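Local coordinates for protein cystathionine beta-lyases/cystathionine gamma-synthases (Corynebacterium glutamicum, PDB 5X5H) that probably catalyses the pyridoxal-phosphate-dependent joining of O-succinyl-L-homoserine and L-cysteine to give L,L-cystathionine and succinate, a step in methionine biosynthesis, at residues A17-D22 with N29-A34; V308-G313 with Q381-L386; K319-T324 with D361-S366. All coordinates share one frame; numbering follows the deposited sequence.

Contact 1 (A17-D22 with N29-A34); sequences AGYEPD and NTPIYA
Tyr19 and Thr30 meet where two irregular pieces of chain run at 81° to each other, their CA atoms 6.1 Å apart, the closest such pair between 17-22 and 29-34. The Tyr19 ring lies flat against the backbone of the second segment: Thr30 CA sits over the middle of one face, 3.6 Å from the ring centroid and only 4° off its normal, a CH-pi contact. Thr30 N packs on that same face, 3.4 Å from Tyr19 CD2, while Pro31 comes in obliquely with its CD 3.9 Å from Tyr19 CE1. With CG anti to the backbone N (chi1 177°), the ring is carried across to Thr30. Its phenol oxygen takes a hydrogen bond from Asp22 N, 3.0 Å from Tyr19 OH, and is also hydrogen-bonded to Ser27 O in the loop between the segments. These two bonds help fix where the phenol end lies.

Farther along, Asp22 and Tyr33 are joined through a water that gives a proton to Asp22 OD2 and lies in the plane of the Tyr33 ring, 2.7 Å from Tyr33 OH. Asp22 OD1 accepts from the backbone N atoms of Tyr24 and Gly26, holding the first turn of the loop that follows.

Ring-on-backbone packing and the water bridge thus fold the long loop between helix 10-16 and strand 45-46 back on itself. Asn29 and Ile32 rest on Tyr245 of helix 241-251, Tyr33 touches Pro58 at the start of helix 58-70, and Tyr25 of the second subunit meets the Tyr33 ring edge-to-face, placing the contact beside a subunit interface.

Contact 2 (V308-G313 with Q381-L386); sequences VRFAGG and QALNNL
The Phe310 ring takes Leu383 at its edge: methyl CD2 of Leu383 lies near the ring plane, 3.8 Å from Phe310 CE2. Leu386 approaches the same corner obliquely, its CD1 3.9 Å from Phe310 CE2 and equally near CD2, and its side chain crosses that of the phenylalanine at about a right angle. The ring also meets Phe320, with the two planes turned about 40° from each other, so this is neither a parallel stack nor a T-shaped pair.

Two leucine methyls, one from the last helical turn and one from just beyond it, therefore converge on one ring carbon. Leu383 does not point its CB straight at the strand; the CD2 branch does the reaching, with CG turned anti to the carbonyl carbon (chi1 -69°). After the helical residues 381-384, a bond from Leu386 N to Leu383 O (3.2 Å) continues the turn, and the Leu386 side chain points toward the phenylalanine. On the other side, Phe310 closes the strand and opens a type I turn, fastened by Gly313 N to Phe310 O at 3.1 Å.

This is apolar helix-on-sheet packing in the smaller C-terminal domain, as in other fold-type-I pyridoxal-phosphate enzymes. It joins strand 305-310 to helix 372-384, with helix 313-323 alongside: Ala316 touches Phe310, and Phe320 also packs on Leu383. Phe271 of helix 254-273 touches Leu383, and Val363 of the neighbouring strand 362-366 lies against Phe310.

Contact 3 (K319-T324 with D361-S366); sequences KFCTST and DLVRIS
Val363, Phe320 and Cys321 carry most of this contact, with Val363 covered most. Both of its methyls face the helix. CG2 lies 3.8 Å from Cys321 SG, and CG1, anti to the backbone N (chi1 172°), comes to the edge of the Phe320 ring near its plane, 4.2 Å from Phe320 CD2. The valine thus straddles two consecutive helical residues. Two places on along the strand, Ile365 points the same way and sets its CD1 obliquely 4.2 Å from Phe320 CE2. Thr324, just past the helix, puts its CG2 over one face of the same ring, toward the rim.

On the side of the helix away from the strand, Lys319 O accepts from Ser323 OG at 2.6 Å and from Thr322 OG1 at 3.2 Å, the two hydroxyls arriving from opposite faces of the carbonyl plane.

Helix 319-323 runs at 32° to strand 362-366, their axes 9.8 Å apart, as one layer of helix on sheet. Leu340 of the adjacent strand 339-341 touches Phe320, Val363 and Ile365, Ala382 of helix 372-384 packs on Phe320, and Pro43 of the fourth subunit lies against Cys321.

Contact 1 comes first along the chain and stands alone in the N-terminal loop, its centre 48 Å from contact 2 and 41 Å from contact 3. Those two are neighbours, with centres 8 Å apart, and contact 3 is nested within the chain loop that contact 2 closes. Both use the five-stranded sheet, in which strands 305-310 and 362-366 lie side by side, covered by helices 313-323 and 372-384. A salt bridge from Arg309 NE to Asp361 OD1 (2.8 Å) links strand 305-310 to the residue just before strand 362-366. Contacts 2 and 3 thus form one continuous core in the C-terminal part, whereas contact 1 shapes an N-terminal loop that lies against a second subunit.

Contact 1 (A17-D22 with N29-A34)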
ATOM      1  N   ALA A  17     -22.385   3.081   0.789  1.00 11.53           N
ATOM      2  CA  ALA A  17     -22.944   3.647  -0.461  1.00 12.60           C
ATOM      3  C   ALA A  17     -22.104   3.384  -1.695  1.00 14.23           C
ATOM      4  O   ALA A  17     -22.626   3.536  -2.810  1.00 17.25           O
ATOM      5  CB  ALA A  17     -23.187   5.149  -0.334  1.00 12.80           C
ATOM      6  N   GLY A  18     -20.858   3.127  -1.524  1.00 13.83           N
ATOM      7  CA  GLY A  18     -19.920   2.913  -2.611  1.00 14.21           C
ATOM      8  C   GLY A  18     -19.647   1.516  -3.076  1.00 13.71           C
ATOM      9  O   GLY A  18     -19.222   1.334  -4.239  1.00 15.12           O
ATOM     10  N   TYR A  19     -19.809   0.614  -2.218  1.00 12.93           N
ATOM     11  CA  TYR A  19     -19.455  -0.801  -2.425  1.00 12.34           C
ATOM     12  C   TYR A  19     -20.318  -1.681  -1.568  1.00 12.95           C
ATOM     13  O   TYR A  19     -20.430  -1.445  -0.374  1.00 14.45           O
ATOM     14  CB  TYR A  19     -17.974  -1.057  -2.159  1.00 13.00           C
ATOM     15  CG  TYR A  19     -17.556  -2.525  -2.295  1.00 11.81           C
ATOM     16  CD1 TYR A  19     -17.212  -3.012  -3.497  1.00 11.48           C
ATOM     17  CD2 TYR A  19     -17.431  -3.304  -1.166  1.00 10.94           C
ATOM     18  CE1 TYR A  19     -16.871  -4.342  -3.645  1.00 12.12           C
ATOM     19  CE2 TYR A  19     -17.102  -4.683  -1.216  1.00 11.83           C
ATOM     20  CZ  TYR A  19     -16.802  -5.195  -2.493  1.00 12.67           C
ATOM     21  OH  TYR A  19     -16.484  -6.540  -2.576  1.00 12.32           O
ATOM     22  N   GLU A  20     -20.858  -2.713  -2.210  1.00 13.96           N
ATOM     23  CA  GLU A  20     -21.358  -3.857  -1.508  1.00 16.71           C
ATOM     24  C   GLU A  20     -20.562  -5.111  -1.879  1.00 13.40           C
ATOM     25  O   GLU A  20     -20.104  -5.162  -3.001  1.00 14.52           O
ATOM     26  CB  GLU A  20     -22.833  -4.039  -1.778  1.00 20.51           C
ATOM     27  CG  GLU A  20     -23.218  -4.421  -3.131  1.00 27.92           C
ATOM     28  CD  GLU A  20     -24.771  -4.673  -3.278  1.00 35.26           C
ATOM     29  OE1 GLU A  20     -25.327  -5.509  -2.577  1.00 41.39           O
ATOM     30  OE2 GLU A  20     -25.387  -3.967  -4.091  1.00 42.41           O
ATOM     31  N   PRO A  21     -20.459  -6.036  -0.914  1.00 14.47           N
ATOM     32  CA  PRO A  21     -19.652  -7.235  -1.190  1.00 13.83           C
ATOM     33  C   PRO A  21     -20.016  -7.818  -2.530  1.00 15.89           C
ATOM     34  O   PRO A  21     -21.249  -8.088  -2.825  1.00 16.18           O
ATOM     35  CB  PRO A  21     -19.946  -8.170  -0.052  1.00 15.05           C
ATOM     36  CG  PRO A  21     -20.177  -7.162   1.047  1.00 15.71           C
ATOM     37  CD  PRO A  21     -20.959  -6.055   0.475  1.00 15.31           C
ATOM     38  N   ASP A  22     -19.030  -7.958  -3.423  1.00 14.28           N
ATOM     39  CA  ASP A  22     -19.316  -8.245  -4.834  1.00 14.83           C
ATOM     40  C   ASP A  22     -19.860  -9.682  -5.048  1.00 13.58           C
ATOM     41  O   ASP A  22     -19.883 -10.529  -4.167  1.00 14.51           O
ATOM     42  CB  ASP A  22     -18.154  -7.859  -5.702  1.00 15.34           C
ATOM     43  CG  ASP A  22     -16.983  -8.756  -5.668  1.00 16.44           C
ATOM     44  OD1 ASP A  22     -17.099  -9.968  -5.378  1.00 13.94           O
ATOM     45  OD2 ASP A  22     -15.825  -8.269  -5.860  1.00 15.47           O
ATOM     46  N   ASN A  29     -14.685  -5.461   1.824  1.00 10.98           N
ATOM     47  CA  ASN A  29     -14.270  -4.151   1.370  1.00 11.34           C
ATOM     48  C   ASN A  29     -13.980  -4.111  -0.096  1.00 10.52           C
ATOM     49  O   ASN A  29     -13.683  -5.200  -0.697  1.00 10.30           O
ATOM     50  CB  ASN A  29     -13.002  -3.686   2.069  1.00 11.50           C
ATOM     51  CG  ASN A  29     -13.171  -3.515   3.505  1.00 10.80           C
ATOM     52  OD1 ASN A  29     -14.199  -3.122   4.047  1.00 13.97           O
ATOM     53  ND2 ASN A  29     -12.130  -3.956   4.255  1.00 12.66           N
ATOM     54  N   THR A  30     -14.071  -2.931  -0.749  1.00 11.89           N
ATOM     55  CA  THR A  30     -13.715  -2.865  -2.151  1.00 12.21           C
ATOM     56  C   THR A  30     -12.284  -3.374  -2.378  1.00 12.56           C
ATOM     57  O   THR A  30     -11.381  -2.889  -1.675  1.00 12.46           O
ATOM     58  CB  THR A  30     -13.767  -1.486  -2.799  1.00 18.31           C
ATOM     59  OG1 THR A  30     -13.468  -1.655  -4.240  1.00 23.67           O
ATOM     60  CG2 THR A  30     -12.906  -0.592  -2.230  1.00 20.79           C
ATOM     61  N   PRO A  31     -12.069  -4.266  -3.267  1.00 11.88           N
ATOM     62  CA  PRO A  31     -10.685  -4.640  -3.643  1.00 12.11           C
ATOM     63  C   PRO A  31      -9.937  -3.408  -4.166  1.00 11.17           C
ATOM     64  O   PRO A  31     -10.576  -2.450  -4.672  1.00 11.79           O
ATOM     65  CB  PRO A  31     -10.894  -5.650  -4.781  1.00 12.98           C
ATOM     66  CG  PRO A  31     -12.293  -6.218  -4.560  1.00 14.12           C
ATOM     67  CD  PRO A  31     -13.083  -5.066  -4.026  1.00 12.60           C
ATOM     68  N   ILE A  32      -8.613  -3.439  -4.041  1.00 10.29           N
ATOM     69  CA  ILE A  32      -7.706  -2.438  -4.555  1.00 10.82           C
ATOM     70  C   ILE A  32      -7.300  -2.885  -5.945  1.00 10.00           C
ATOM     71  O   ILE A  32      -6.495  -3.879  -6.048  1.00 11.43           O
ATOM     72  CB  ILE A  32      -6.555  -2.147  -3.599  1.00 11.05           C
ATOM     73  CG1 ILE A  32      -7.130  -1.659  -2.283  1.00 12.08           C
ATOM     74  CG2 ILE A  32      -5.668  -1.082  -4.217  1.00 12.34           C
ATOM     75  CD1 ILE A  32      -6.053  -1.625  -1.195  1.00 14.06           C
ATOM     76  N   TYR A  33      -7.859  -2.306  -7.008  1.00  9.94           N
ATOM     77  CA  TYR A  33      -7.539  -2.760  -8.347  1.00  9.57           C
ATOM     78  C   TYR A  33      -6.335  -2.014  -8.903  1.00  9.80           C
ATOM     79  O   TYR A  33      -6.423  -1.118  -9.717  1.00 10.61           O
ATOM     80  CB  TYR A  33      -8.773  -2.530  -9.252  1.00  9.91           C
ATOM     81  CG  TYR A  33      -9.917  -3.494  -8.984  1.00 10.27           C
ATOM     82  CD1 TYR A  33      -9.866  -4.745  -9.545  1.00 12.14           C
ATOM     83  CD2 TYR A  33     -10.952  -3.247  -8.110  1.00 11.74           C
ATOM     84  CE1 TYR A  33     -10.852  -5.644  -9.308  1.00 11.58           C
ATOM     85  CE2 TYR A  33     -11.956  -4.164  -7.852  1.00 11.21           C
ATOM     86  CZ  TYR A  33     -11.875  -5.364  -8.450  1.00 11.90           C
ATOM     87  OH  TYR A  33     -12.847  -6.338  -8.175  1.00 13.18           O
ATOM     88  N   ALA A  34      -5.175  -2.424  -8.413  1.00 10.43           N
ATOM     89  CA  ALA A  34      -3.896  -1.883  -8.879  1.00 10.87           C
ATOM     90  C   ALA A  34      -3.406  -2.450 -10.181  1.00 10.32           C
ATOM     91  O   ALA A  34      -2.548  -3.333 -10.260  1.00 11.49           O
ATOM     92  CB  ALA A  34      -2.815  -2.005  -7.755  1.00 12.11           C
TER
HETATM   93  O   HOH W   1     -15.100  -5.780  -6.701  1.00 16.18           O

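Contact 2 (V308-G313 with Q381-L386)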
ATOM      1  N   VAL A 308      -8.000  32.427  15.855  1.00 13.66           N
ATOM      2  CA  VAL A 308      -7.804  33.253  17.088  1.00 15.40           C
ATOM      3  C   VAL A 308      -6.926  34.416  16.670  1.00 16.25           C
ATOM      4  O   VAL A 308      -5.887  34.213  16.103  1.00 16.94           O
ATOM      5  CB  VAL A 308      -7.123  32.441  18.126  1.00 19.95           C
ATOM      6  CG1 VAL A 308      -7.021  33.214  19.449  1.00 23.45           C
ATOM      7  CG2 VAL A 308      -7.843  31.101  18.373  1.00 24.15           C
ATOM      8  N   ARG A 309      -7.329  35.615  17.103  1.00 15.55           N
ATOM      9  CA  ARG A 309      -6.485  36.807  16.953  1.00 17.00           C
ATOM     10  C   ARG A 309      -5.985  37.226  18.297  1.00 17.66           C
ATOM     11  O   ARG A 309      -6.781  37.358  19.216  1.00 20.98           O
ATOM     12  CB  ARG A 309      -7.249  37.912  16.272  1.00 17.86           C
ATOM     13  CG  ARG A 309      -7.730  37.620  14.854  1.00 19.69           C
ATOM     14  CD  ARG A 309      -8.364  38.705  14.019  1.00 22.57           C
ATOM     15  NE  ARG A 309      -7.391  39.777  13.871  1.00 23.27           N
ATOM     16  CZ  ARG A 309      -7.649  40.980  13.403  1.00 26.58           C
ATOM     17  NH1 ARG A 309      -8.796  41.222  12.857  1.00 28.12           N
ATOM     18  NH2 ARG A 309      -6.648  41.850  13.419  1.00 26.84           N
ATOM     19  N   PHE A 310      -4.667  37.438  18.439  1.00 16.40           N
ATOM     20  CA  PHE A 310      -3.984  37.697  19.650  1.00 17.01           C
ATOM     21  C   PHE A 310      -3.795  39.237  19.924  1.00 21.39           C
ATOM     22  O   PHE A 310      -3.391  39.956  19.038  1.00 20.52           O
ATOM     23  CB  PHE A 310      -2.648  37.033  19.643  1.00 18.66           C
ATOM     24  CG  PHE A 310      -2.744  35.550  19.863  1.00 16.92           C
ATOM     25  CD1 PHE A 310      -2.970  34.686  18.843  1.00 18.31           C
ATOM     26  CD2 PHE A 310      -2.682  35.045  21.133  1.00 21.15           C
ATOM     27  CE1 PHE A 310      -3.196  33.309  19.084  1.00 17.51           C
ATOM     28  CE2 PHE A 310      -2.843  33.661  21.360  1.00 21.49           C
ATOM     29  CZ  PHE A 310      -3.043  32.779  20.293  1.00 18.83           C
ATOM     30  N   ALA A 311      -4.133  39.586  21.146  1.00 20.49           N
ATOM     31  CA  ALA A 311      -4.003  41.007  21.579  1.00 21.81           C
ATOM     32  C   ALA A 311      -2.586  41.466  21.443  1.00 22.03           C
ATOM     33  O   ALA A 311      -2.349  42.650  21.118  1.00 23.32           O
ATOM     34  CB  ALA A 311      -4.470  41.067  23.025  1.00 22.48           C
ATOM     35  N   GLY A 312      -1.624  40.604  21.636  1.00 21.57           N
ATOM     36  CA  GLY A 312      -0.193  40.981  21.491  1.00 24.13           C
ATOM     37  C   GLY A 312       0.381  40.919  20.123  1.00 24.13           C
ATOM     38  O   GLY A 312       1.624  40.949  19.933  1.00 26.85           O
ATOM     39  N   GLY A 313      -0.461  40.832  19.133  1.00 20.03           N
ATOM     40  CA  GLY A 313      -0.107  40.941  17.728  1.00 20.41           C
ATOM     41  C   GLY A 313       0.658  39.733  17.208  1.00 21.94           C
ATOM     42  O   GLY A 313       0.628  38.634  17.818  1.00 21.83           O
ATOM     43  N   GLN A 381      -1.486  26.174  28.916  1.00 17.86           N
ATOM     44  CA  GLN A 381      -0.059  26.342  29.139  1.00 17.25           C
ATOM     45  C   GLN A 381       0.596  27.190  28.070  1.00 21.59           C
ATOM     46  O   GLN A 381       1.471  28.059  28.344  1.00 23.08           O
ATOM     47  CB  GLN A 381       0.654  25.023  29.427  1.00 19.50           C
ATOM     48  CG  GLN A 381       0.782  24.118  28.164  1.00 17.67           C
ATOM     49  CD  GLN A 381       1.905  24.460  27.285  1.00 21.71           C
ATOM     50  OE1 GLN A 381       2.927  25.013  27.750  1.00 24.37           O
ATOM     51  NE2 GLN A 381       1.809  24.153  25.970  1.00 20.63           N
ATOM     52  N   ALA A 382       0.122  27.089  26.829  1.00 18.41           N
ATOM     53  CA  ALA A 382       0.701  27.879  25.774  1.00 17.98           C
ATOM     54  C   ALA A 382       0.350  29.340  25.944  1.00 17.52           C
ATOM     55  O   ALA A 382       1.231  30.226  25.766  1.00 19.53           O
ATOM     56  CB  ALA A 382       0.219  27.394  24.411  1.00 18.24           C
ATOM     57  N   LEU A 383      -0.866  29.672  26.370  1.00 18.17           N
ATOM     58  CA  LEU A 383      -1.337  31.021  26.609  1.00 19.63           C
ATOM     59  C   LEU A 383      -0.461  31.540  27.778  1.00 24.73           C
ATOM     60  O   LEU A 383      -0.109  32.701  27.745  1.00 25.16           O
ATOM     61  CB  LEU A 383      -2.776  31.170  26.959  1.00 18.58           C
ATOM     62  CG  LEU A 383      -3.748  30.866  25.801  1.00 20.42           C
ATOM     63  CD1 LEU A 383      -5.147  30.860  26.382  1.00 20.45           C
ATOM     64  CD2 LEU A 383      -3.620  31.807  24.643  1.00 19.75           C
ATOM     65  N   ASN A 384      -0.211  30.716  28.786  1.00 20.37           N
ATOM     66  CA  ASN A 384       0.587  31.190  29.956  1.00 24.57           C
ATOM     67  C   ASN A 384       2.039  31.444  29.604  1.00 26.93           C
ATOM     68  O   ASN A 384       2.658  32.310  30.291  1.00 32.31           O
ATOM     69  CB  ASN A 384       0.422  30.269  31.149  1.00 23.37           C
ATOM     70  CG  ASN A 384      -0.964  30.327  31.804  1.00 21.90           C
ATOM     71  OD1 ASN A 384      -1.750  31.243  31.597  1.00 26.57           O
ATOM     72  ND2 ASN A 384      -1.347  29.276  32.486  1.00 24.10           N
ATOM     73  N   ASN A 385       2.559  30.869  28.533  1.00 25.26           N
ATOM     74  CA  ASN A 385       3.927  31.068  27.980  1.00 25.58           C
ATOM     75  C   ASN A 385       4.087  32.391  27.255  1.00 29.98           C
ATOM     76  O   ASN A 385       5.211  32.737  26.795  1.00 32.31           O
ATOM     77  CB  ASN A 385       4.422  29.930  27.071  1.00 28.92           C
ATOM     78  CG  ASN A 385       5.959  29.744  27.084  1.00 35.20           C
ATOM     79  OD1 ASN A 385       6.611  29.945  28.102  1.00 41.93           O
ATOM     80  ND2 ASN A 385       6.524  29.337  25.950  1.00 31.69           N
ATOM     81  N   LEU A 386       3.025  33.179  27.167  1.00 27.35           N
ATOM     82  CA  LEU A 386       3.097  34.436  26.450  1.00 30.62           C
ATOM     83  C   LEU A 386       3.530  35.585  27.421  1.00 35.30           C
ATOM     84  O   LEU A 386       3.939  36.648  26.959  1.00 41.21           O
ATOM     85  CB  LEU A 386       1.746  34.803  25.788  1.00 30.80           C
ATOM     86  CG  LEU A 386       1.141  33.851  24.687  1.00 32.83           C
ATOM     87  CD1 LEU A 386      -0.077  34.365  23.955  1.00 33.11           C
ATOM     88  CD2 LEU A 386       2.121  33.445  23.631  1.00 35.61           C
TER

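Contact 3 (K319-T324 with D361-S366)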
ATOM      1  N   LYS A 319       4.522  33.177  18.960  1.00 20.17           N
ATOM      2  CA  LYS A 319       4.964  32.507  20.176  1.00 20.81           C
ATOM      3  C   LYS A 319       3.940  31.374  20.600  1.00 19.44           C
ATOM      4  O   LYS A 319       4.356  30.299  21.118  1.00 21.36           O
ATOM      5  CB  LYS A 319       5.133  33.545  21.318  1.00 24.92           C
ATOM      6  CG  LYS A 319       5.616  32.980  22.633  1.00 28.67           C
ATOM      7  CD  LYS A 319       6.927  32.232  22.474  1.00 29.81           C
ATOM      8  CE  LYS A 319       7.591  31.754  23.778  1.00 38.65           C
ATOM      9  NZ  LYS A 319       7.416  32.586  25.033  1.00 41.17           N
ATOM     10  N   PHE A 320       2.644  31.705  20.386  1.00 18.98           N
ATOM     11  CA  PHE A 320       1.588  30.681  20.688  1.00 19.03           C
ATOM     12  C   PHE A 320       1.853  29.448  19.783  1.00 17.48           C
ATOM     13  O   PHE A 320       1.822  28.323  20.288  1.00 19.21           O
ATOM     14  CB  PHE A 320       0.256  31.218  20.488  1.00 17.75           C
ATOM     15  CG  PHE A 320      -0.839  30.236  20.833  1.00 17.70           C
ATOM     16  CD1 PHE A 320      -1.188  29.973  22.152  1.00 18.54           C
ATOM     17  CD2 PHE A 320      -1.475  29.591  19.803  1.00 16.42           C
ATOM     18  CE1 PHE A 320      -2.288  29.100  22.440  1.00 20.10           C
ATOM     19  CE2 PHE A 320      -2.526  28.699  20.084  1.00 17.94           C
ATOM     20  CZ  PHE A 320      -2.903  28.422  21.396  1.00 17.26           C
ATOM     21  N   CYS A 321       2.155  29.732  18.532  1.00 18.48           N
ATOM     22  CA  CYS A 321       2.467  28.657  17.589  1.00 19.27           C
ATOM     23  C   CYS A 321       3.600  27.755  18.025  1.00 20.86           C
ATOM     24  O   CYS A 321       3.544  26.512  17.752  1.00 20.08           O
ATOM     25  CB  CYS A 321       2.658  29.196  16.167  1.00 17.61           C
ATOM     26  SG  CYS A 321       1.238  29.723  15.339  1.00 19.99           S
ATOM     27  N   THR A 322       4.645  28.272  18.652  1.00 18.11           N
ATOM     28  CA  THR A 322       5.768  27.469  19.060  1.00 18.76           C
ATOM     29  C   THR A 322       5.727  26.977  20.517  1.00 19.62           C
ATOM     30  O   THR A 322       6.624  26.254  20.996  1.00 22.11           O
ATOM     31  CB  THR A 322       7.129  28.191  18.849  1.00 21.06           C
ATOM     32  OG1 THR A 322       7.100  29.376  19.664  1.00 24.71           O
ATOM     33  CG2 THR A 322       7.271  28.616  17.401  1.00 22.20           C
ATOM     34  N   SER A 323       4.635  27.271  21.239  1.00 18.09           N
ATOM     35  CA  SER A 323       4.494  26.921  22.644  1.00 18.51           C
ATOM     36  C   SER A 323       3.649  25.665  22.927  1.00 18.33           C
ATOM     37  O   SER A 323       3.689  25.102  23.999  1.00 18.91           O
ATOM     38  CB  SER A 323       3.887  28.038  23.416  1.00 18.28           C
ATOM     39  OG  SER A 323       4.800  29.132  23.401  1.00 22.20           O
ATOM     40  N   THR A 324       2.792  25.320  21.964  1.00 18.47           N
ATOM     41  CA  THR A 324       1.940  24.144  22.150  1.00 18.16           C
ATOM     42  C   THR A 324       2.784  22.891  22.105  1.00 18.21           C
ATOM     43  O   THR A 324       3.787  22.805  21.298  1.00 20.11           O
ATOM     44  CB  THR A 324       0.809  24.066  21.115  1.00 18.40           C
ATOM     45  OG1 THR A 324       1.372  24.182  19.792  1.00 19.35           O
ATOM     46  CG2 THR A 324      -0.175  25.145  21.361  1.00 17.58           C
ATOM     47  N   ASP A 361      -1.813  38.751  13.290  1.00 16.27           N
ATOM     48  CA  ASP A 361      -2.028  38.362  14.610  1.00 15.61           C
ATOM     49  C   ASP A 361      -2.911  37.072  14.760  1.00 16.97           C
ATOM     50  O   ASP A 361      -3.255  36.738  15.885  1.00 16.65           O
ATOM     51  CB  ASP A 361      -2.741  39.505  15.401  1.00 18.79           C
ATOM     52  CG  ASP A 361      -4.041  39.873  14.932  1.00 21.58           C
ATOM     53  OD1 ASP A 361      -4.689  39.208  14.156  1.00 21.40           O
ATOM     54  OD2 ASP A 361      -4.610  41.033  15.325  1.00 23.86           O
ATOM     55  N   LEU A 362      -3.166  36.432  13.616  1.00 14.97           N
ATOM     56  CA  LEU A 362      -4.172  35.336  13.499  1.00 13.37           C
ATOM     57  C   LEU A 362      -3.491  33.968  13.473  1.00 14.98           C
ATOM     58  O   LEU A 362      -2.511  33.776  12.761  1.00 16.56           O
ATOM     59  CB  LEU A 362      -5.093  35.526  12.358  1.00 13.38           C
ATOM     60  CG  LEU A 362      -6.287  34.546  12.259  1.00 14.76           C
ATOM     61  CD1 LEU A 362      -7.439  35.116  11.594  1.00 15.84           C
ATOM     62  CD2 LEU A 362      -5.817  33.278  11.475  1.00 15.98           C
ATOM     63  N   VAL A 363      -3.988  33.072  14.334  1.00 13.62           N
ATOM     64  CA  VAL A 363      -3.594  31.629  14.328  1.00 13.78           C
ATOM     65  C   VAL A 363      -4.814  30.817  14.018  1.00 14.01           C
ATOM     66  O   VAL A 363      -5.906  31.082  14.495  1.00 15.25           O
ATOM     67  CB  VAL A 363      -3.033  31.222  15.679  1.00 12.40           C
ATOM     68  CG1 VAL A 363      -2.795  29.682  15.787  1.00 14.95           C
ATOM     69  CG2 VAL A 363      -1.720  31.960  15.940  1.00 15.55           C
ATOM     70  N   ARG A 364      -4.625  29.809  13.102  1.00 12.96           N
ATOM     71  CA  ARG A 364      -5.703  28.917  12.696  1.00 13.89           C
ATOM     72  C   ARG A 364      -5.414  27.577  13.348  1.00 12.25           C
ATOM     73  O   ARG A 364      -4.287  27.051  13.297  1.00 12.30           O
ATOM     74  CB  ARG A 364      -5.755  28.746  11.216  1.00 14.61           C
ATOM     75  CG  ARG A 364      -6.900  27.888  10.679  1.00 14.90           C
ATOM     76  CD  ARG A 364      -6.777  27.520   9.214  1.00 16.21           C
ATOM     77  NE  ARG A 364      -5.837  26.438   9.091  1.00 14.82           N
ATOM     78  CZ  ARG A 364      -5.309  26.069   7.941  1.00 16.35           C
ATOM     79  NH1 ARG A 364      -5.701  26.581   6.830  1.00 17.62           N
ATOM     80  NH2 ARG A 364      -4.508  25.084   7.888  1.00 16.47           N
ATOM     81  N   ILE A 365      -6.451  27.062  14.042  1.00 12.15           N
ATOM     82  CA  ILE A 365      -6.311  25.803  14.761  1.00 11.42           C
ATOM     83  C   ILE A 365      -7.285  24.799  14.236  1.00 10.68           C
ATOM     84  O   ILE A 365      -8.479  25.052  14.090  1.00 12.33           O
ATOM     85  CB  ILE A 365      -6.573  25.938  16.281  1.00 12.15           C
ATOM     86  CG1 ILE A 365      -5.726  27.139  16.847  1.00 13.42           C
ATOM     87  CG2 ILE A 365      -6.227  24.685  16.999  1.00 14.23           C
ATOM     88  CD1 ILE A 365      -6.123  27.429  18.305  1.00 16.71           C
ATOM     89  N   SER A 366      -6.737  23.608  13.854  1.00 11.44           N
ATOM     90  CA  SER A 366      -7.553  22.416  13.498  1.00 11.60           C
ATOM     91  C   SER A 366      -7.625  21.544  14.756  1.00 10.55           C
ATOM     92  O   SER A 366      -6.641  20.887  15.102  1.00 11.68           O
ATOM     93  CB  SER A 366      -6.916  21.720  12.313  1.00 11.79           C
ATOM     94  OG  SER A 366      -7.721  20.534  11.996  1.00 12.75           O
TER